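Branched-chain amino acid aminotransferase (PDB 5CE8) probably catalyses the pyridoxal phosphate-dependent transfer of the amino group between leucine, isoleucine or valine and 2-oxoglutarate. Local coordinates at residues A[142-153]-A[181-191]. Numbering follows the deposited sequence.
Sequences VRAAVVSWRRVH and GYDEAIMLNAE
Arg143 and Asp183 open a parallel strand pair with a reciprocal grip: Arg143 N donates to Asp183 OD2 at 2.8 Å through the anti lone pair, and Asp183 N returns a bond to Arg143 O. Following Arg143 outward, CB lies 3.8 Å from Asp183 OD2, which also pairs with Lys138, and CG is slightly farther. The bend at chi3 (-74°) turns the guanidinium toward Gly181. NE stays near OD2 in charge alone, the oxygen lying over a guanidinium face; NH1 nears Tyr182 CD1, and NH2 donates to Gly181 O at 2.7 Å, tilted from the guanidinium plane. Arginine's length suits this double reach. Ala145 suits its place by being small: its CB sits over the Tyr182 ring face, 3.7 Å from the centroid, a CH-pi contact. From Ala145 the ladder continues, Ala145 N bonding to Glu184 O, Ile186 N to Ala145 O, and Val147 N to Ile186 O. Beside it Ala144 CB packs against Ile186 CD1 and Val146 CG1 against Leu188 CG.

Past Val147 a water replaces the direct ladder, satisfying buried Leu188 N and donating to the carbonyls of Val147 and Trp149. Pairing resumes where Arg151 N meets Leu188 O at 3.0 Å, while Leu188 CD1 lies over the Arg150 guanidinium, whose NH2 reaches Ser148 O of a second subunit. His153 uses both ring nitrogens: NE2 donates to Glu191 OE2 at 2.8 Å, syn but tilted from the carboxylate plane, and ND1 bonds Ser155 OG.

The strands belong to a beta-alpha-beta unit joined through helix 167-179. Carboxylates take N-H groups at both ends, backbone bonds and water serve between, and Arg151, its NE bonded to Gly218 O, is placed against the bound pyridoxal phosphate.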
loop_
_atom_site.group_PDB
_atom_site.type_symbol
_atom_site.label_atom_id
_atom_site.label_comp_id
_atom_site.label_asym_id
_atom_site.label_seq_id
_atom_site.Cartn_x
_atom_site.Cartn_y
_atom_site.Cartn_z
ATOM N N VAL A 142 -15.617 19.289 -21.156
ATOM C CA VAL A 142 -16.331 18.816 -19.980
ATOM C C VAL A 142 -15.586 19.176 -18.689
ATOM O O VAL A 142 -14.460 19.510 -18.731
ATOM C CB VAL A 142 -16.450 17.307 -20.031
ATOM C CG1 VAL A 142 -17.390 16.830 -21.186
ATOM C CG2 VAL A 142 -15.127 16.654 -20.092
ATOM N N ARG A 143 -16.285 19.183 -17.566
ATOM C CA ARG A 143 -15.725 19.538 -16.264
ATOM C C ARG A 143 -15.585 18.188 -15.625
ATOM O O ARG A 143 -16.532 17.370 -15.670
ATOM C CB ARG A 143 -16.695 20.463 -15.528
ATOM C CG ARG A 143 -16.970 21.776 -16.270
ATOM C CD ARG A 143 -17.775 22.762 -15.493
ATOM N NE ARG A 143 -19.146 22.305 -15.464
ATOM C CZ ARG A 143 -19.737 21.580 -14.497
ATOM N NH1 ARG A 143 -19.127 21.229 -13.369
ATOM N NH2 ARG A 143 -20.982 21.195 -14.695
ATOM N N ALA A 144 -14.418 17.953 -15.054
ATOM C CA ALA A 144 -14.124 16.714 -14.409
ATOM C C ALA A 144 -13.758 16.834 -12.924
ATOM O O ALA A 144 -13.349 17.895 -12.451
ATOM C CB ALA A 144 -13.044 16.016 -15.225
ATOM N N ALA A 145 -14.067 15.787 -12.162
ATOM C CA ALA A 145 -13.786 15.689 -10.770
ATOM C C ALA A 145 -12.934 14.465 -10.518
ATOM O O ALA A 145 -13.194 13.372 -11.026
ATOM C CB ALA A 145 -15.043 15.649 -9.942
ATOM N N VAL A 146 -11.868 14.617 -9.745
ATOM C CA VAL A 146 -11.162 13.364 -9.286
ATOM C C VAL A 146 -12.068 12.771 -8.239
ATOM O O VAL A 146 -12.462 13.477 -7.258
ATOM C CB VAL A 146 -9.717 13.568 -8.589
ATOM C CG1 VAL A 146 -9.159 12.199 -8.263
ATOM C CG2 VAL A 146 -8.732 14.393 -9.513
ATOM N N VAL A 147 -12.440 11.505 -8.432
ATOM C CA VAL A 147 -13.319 10.821 -7.510
ATOM C C VAL A 147 -12.714 10.096 -6.322
ATOM O O VAL A 147 -11.475 9.902 -6.221
ATOM C CB VAL A 147 -14.296 9.896 -8.240
ATOM C CG1 VAL A 147 -15.114 10.673 -9.144
ATOM C CG2 VAL A 147 -13.604 8.778 -9.039
ATOM N N SER A 148 -13.593 9.756 -5.358
ATOM C CA SER A 148 -13.150 9.102 -4.106
ATOM C C SER A 148 -12.780 7.628 -4.354
ATOM O O SER A 148 -12.056 7.101 -3.566
ATOM C CB SER A 148 -14.234 9.088 -3.006
ATOM O OG SER A 148 -15.437 8.397 -3.498
ATOM N N TRP A 149 -13.407 6.993 -5.363
ATOM C CA TRP A 149 -13.158 5.666 -5.823
ATOM C C TRP A 149 -11.876 5.500 -6.591
ATOM O O TRP A 149 -11.638 6.165 -7.529
ATOM C CB TRP A 149 -14.335 5.216 -6.754
ATOM C CG TRP A 149 -15.628 5.145 -5.988
ATOM C CD1 TRP A 149 -16.579 6.087 -5.982
ATOM C CD2 TRP A 149 -16.077 4.103 -5.139
ATOM N NE1 TRP A 149 -17.571 5.714 -5.174
ATOM C CE2 TRP A 149 -17.238 4.526 -4.576
ATOM C CE3 TRP A 149 -15.523 2.936 -4.681
ATOM C CZ2 TRP A 149 -17.960 3.742 -3.611
ATOM C CZ3 TRP A 149 -16.197 2.166 -3.751
ATOM C CH2 TRP A 149 -17.412 2.590 -3.219
ATOM N N ARG A 150 -11.030 4.588 -6.181
ATOM C CA ARG A 150 -9.859 4.284 -6.945
ATOM C C ARG A 150 -10.162 3.238 -8.007
ATOM O O ARG A 150 -11.032 2.411 -7.792
ATOM C CB ARG A 150 -8.761 3.751 -6.030
ATOM C CG ARG A 150 -8.387 4.689 -4.905
ATOM C CD ARG A 150 -7.763 5.995 -5.462
ATOM N NE ARG A 150 -7.132 6.873 -4.459
ATOM C CZ ARG A 150 -7.598 8.074 -4.027
ATOM N NH1 ARG A 150 -8.760 8.605 -4.430
ATOM N NH2 ARG A 150 -6.859 8.791 -3.147
ATOM N N ARG A 151 -9.444 3.305 -9.124
ATOM C CA ARG A 151 -9.478 2.253 -10.138
ATOM C C ARG A 151 -9.169 0.865 -9.562
ATOM O O ARG A 151 -8.214 0.669 -8.816
ATOM C CB ARG A 151 -8.490 2.585 -11.270
ATOM C CG ARG A 151 -8.404 1.682 -12.460
ATOM C CD ARG A 151 -9.533 1.711 -13.532
ATOM N NE ARG A 151 -8.997 0.999 -14.701
ATOM C CZ ARG A 151 -9.645 0.143 -15.523
ATOM N NH1 ARG A 151 -10.941 -0.068 -15.431
ATOM N NH2 ARG A 151 -8.965 -0.480 -16.499
ATOM N N VAL A 152 -9.908 -0.117 -9.990
ATOM C CA VAL A 152 -9.765 -1.431 -9.409
ATOM C C VAL A 152 -8.314 -1.851 -9.841
ATOM O O VAL A 152 -7.868 -1.490 -10.959
ATOM C CB VAL A 152 -10.932 -2.410 -9.780
ATOM C CG1 VAL A 152 -11.111 -2.675 -11.204
ATOM C CG2 VAL A 152 -10.717 -3.748 -9.131
ATOM N N HIS A 153 -7.607 -2.570 -8.987
ATOM C CA HIS A 153 -6.182 -2.835 -9.106
ATOM C C HIS A 153 -5.916 -4.191 -9.805
ATOM O O HIS A 153 -6.698 -5.135 -9.662
ATOM C CB HIS A 153 -5.560 -2.813 -7.719
ATOM C CG HIS A 153 -4.051 -2.716 -7.732
ATOM N ND1 HIS A 153 -3.234 -3.804 -7.552
ATOM C CD2 HIS A 153 -3.224 -1.656 -7.944
ATOM C CE1 HIS A 153 -1.981 -3.433 -7.673
ATOM N NE2 HIS A 153 -1.948 -2.121 -7.880
ATOM N N GLY A 181 -23.261 17.040 -10.688
ATOM C CA GLY A 181 -23.311 17.853 -11.943
ATOM C C GLY A 181 -21.994 18.123 -12.737
ATOM O O GLY A 181 -22.012 18.908 -13.674
ATOM N N TYR A 182 -20.863 17.510 -12.380
ATOM C CA TYR A 182 -19.712 17.356 -13.320
ATOM C C TYR A 182 -20.077 16.418 -14.437
ATOM O O TYR A 182 -20.994 15.531 -14.279
ATOM C CB TYR A 182 -18.477 16.719 -12.629
ATOM C CG TYR A 182 -18.010 17.521 -11.448
ATOM C CD1 TYR A 182 -17.210 18.659 -11.619
ATOM C CD2 TYR A 182 -18.415 17.189 -10.148
ATOM C CE1 TYR A 182 -16.828 19.441 -10.540
ATOM C CE2 TYR A 182 -18.021 17.966 -9.069
ATOM C CZ TYR A 182 -17.256 19.097 -9.279
ATOM O OH TYR A 182 -16.846 19.836 -8.210
ATOM N N ASP A 183 -19.341 16.501 -15.533
ATOM C CA ASP A 183 -19.689 15.670 -16.676
ATOM C C ASP A 183 -19.009 14.296 -16.586
ATOM O O ASP A 183 -19.556 13.327 -17.044
ATOM C CB ASP A 183 -19.319 16.351 -17.976
ATOM C CG ASP A 183 -19.806 17.762 -18.052
ATOM O OD1 ASP A 183 -21.036 17.910 -18.075
ATOM O OD2 ASP A 183 -18.989 18.731 -18.045
ATOM N N GLU A 184 -17.831 14.208 -15.953
ATOM C CA GLU A 184 -17.108 12.936 -15.955
ATOM C C GLU A 184 -16.145 12.865 -14.753
ATOM O O GLU A 184 -15.747 13.912 -14.127
ATOM C CB GLU A 184 -16.283 12.716 -17.278
ATOM C CG GLU A 184 -15.612 11.320 -17.500
ATOM C CD GLU A 184 -16.633 10.176 -17.329
ATOM O OE1 GLU A 184 -17.248 9.851 -18.354
ATOM O OE2 GLU A 184 -16.960 9.742 -16.149
ATOM N N ALA A 185 -15.784 11.606 -14.480
ATOM C CA ALA A 185 -14.855 11.223 -13.419
ATOM C C ALA A 185 -13.474 11.097 -13.865
ATOM O O ALA A 185 -13.256 10.674 -14.948
ATOM C CB ALA A 185 -15.243 9.919 -12.803
ATOM N N ILE A 186 -12.528 11.388 -12.970
ATOM C CA ILE A 186 -11.129 10.926 -13.149
ATOM C C ILE A 186 -10.852 10.029 -11.992
ATOM O O ILE A 186 -11.095 10.400 -10.892
ATOM C CB ILE A 186 -10.071 12.105 -13.214
ATOM C CG1 ILE A 186 -10.030 12.708 -14.637
ATOM C CG2 ILE A 186 -8.632 11.611 -13.034
ATOM C CD1 ILE A 186 -9.795 14.139 -14.629
ATOM N N MET A 187 -10.141 8.910 -12.229
ATOM C CA MET A 187 -9.861 7.976 -11.212
ATOM C C MET A 187 -8.354 7.824 -11.071
ATOM O O MET A 187 -7.626 7.662 -12.105
ATOM C CB MET A 187 -10.420 6.567 -11.593
ATOM C CG MET A 187 -11.906 6.394 -11.263
ATOM S SD MET A 187 -12.466 4.652 -11.381
ATOM C CE MET A 187 -12.602 4.779 -13.060
ATOM N N LEU A 188 -7.905 7.920 -9.837
ATOM C CA LEU A 188 -6.541 7.592 -9.426
ATOM C C LEU A 188 -6.421 6.075 -9.290
ATOM O O LEU A 188 -7.377 5.410 -8.922
ATOM C CB LEU A 188 -6.220 8.222 -8.128
ATOM C CG LEU A 188 -6.325 9.725 -8.043
ATOM C CD1 LEU A 188 -5.692 10.336 -6.792
ATOM C CD2 LEU A 188 -5.665 10.358 -9.287
ATOM N N ASN A 189 -5.256 5.509 -9.591
ATOM C CA ASN A 189 -4.959 4.109 -9.241
ATOM C C ASN A 189 -4.589 3.907 -7.706
ATOM O O ASN A 189 -4.605 4.885 -6.927
ATOM C CB ASN A 189 -3.942 3.505 -10.191
ATOM C CG ASN A 189 -2.518 4.045 -9.984
ATOM O OD1 ASN A 189 -2.284 4.992 -9.180
ATOM N ND2 ASN A 189 -1.620 3.606 -10.860
ATOM N N ALA A 190 -4.282 2.674 -7.261
ATOM C CA ALA A 190 -4.096 2.423 -5.808
ATOM C C ALA A 190 -2.860 3.187 -5.311
ATOM O O ALA A 190 -2.717 3.487 -4.164
ATOM C CB ALA A 190 -3.854 1.007 -5.533
ATOM N N GLU A 191 -1.961 3.476 -6.209
ATOM C CA GLU A 191 -0.668 4.096 -5.908
ATOM C C GLU A 191 -0.811 5.615 -6.022
ATOM O O GLU A 191 0.163 6.353 -5.833
ATOM C CB GLU A 191 0.421 3.577 -6.867
ATOM C CG GLU A 191 0.750 2.055 -6.723
ATOM C CD GLU A 191 -0.122 1.106 -7.549
ATOM O OE1 GLU A 191 -1.023 1.600 -8.273
ATOM O OE2 GLU A 191 0.095 -0.197 -7.478
HETATM O O HOH W 1 -9.603 8.170 -7.626
HETATM O O HOH W 2 -5.420 0.768 -8.836
#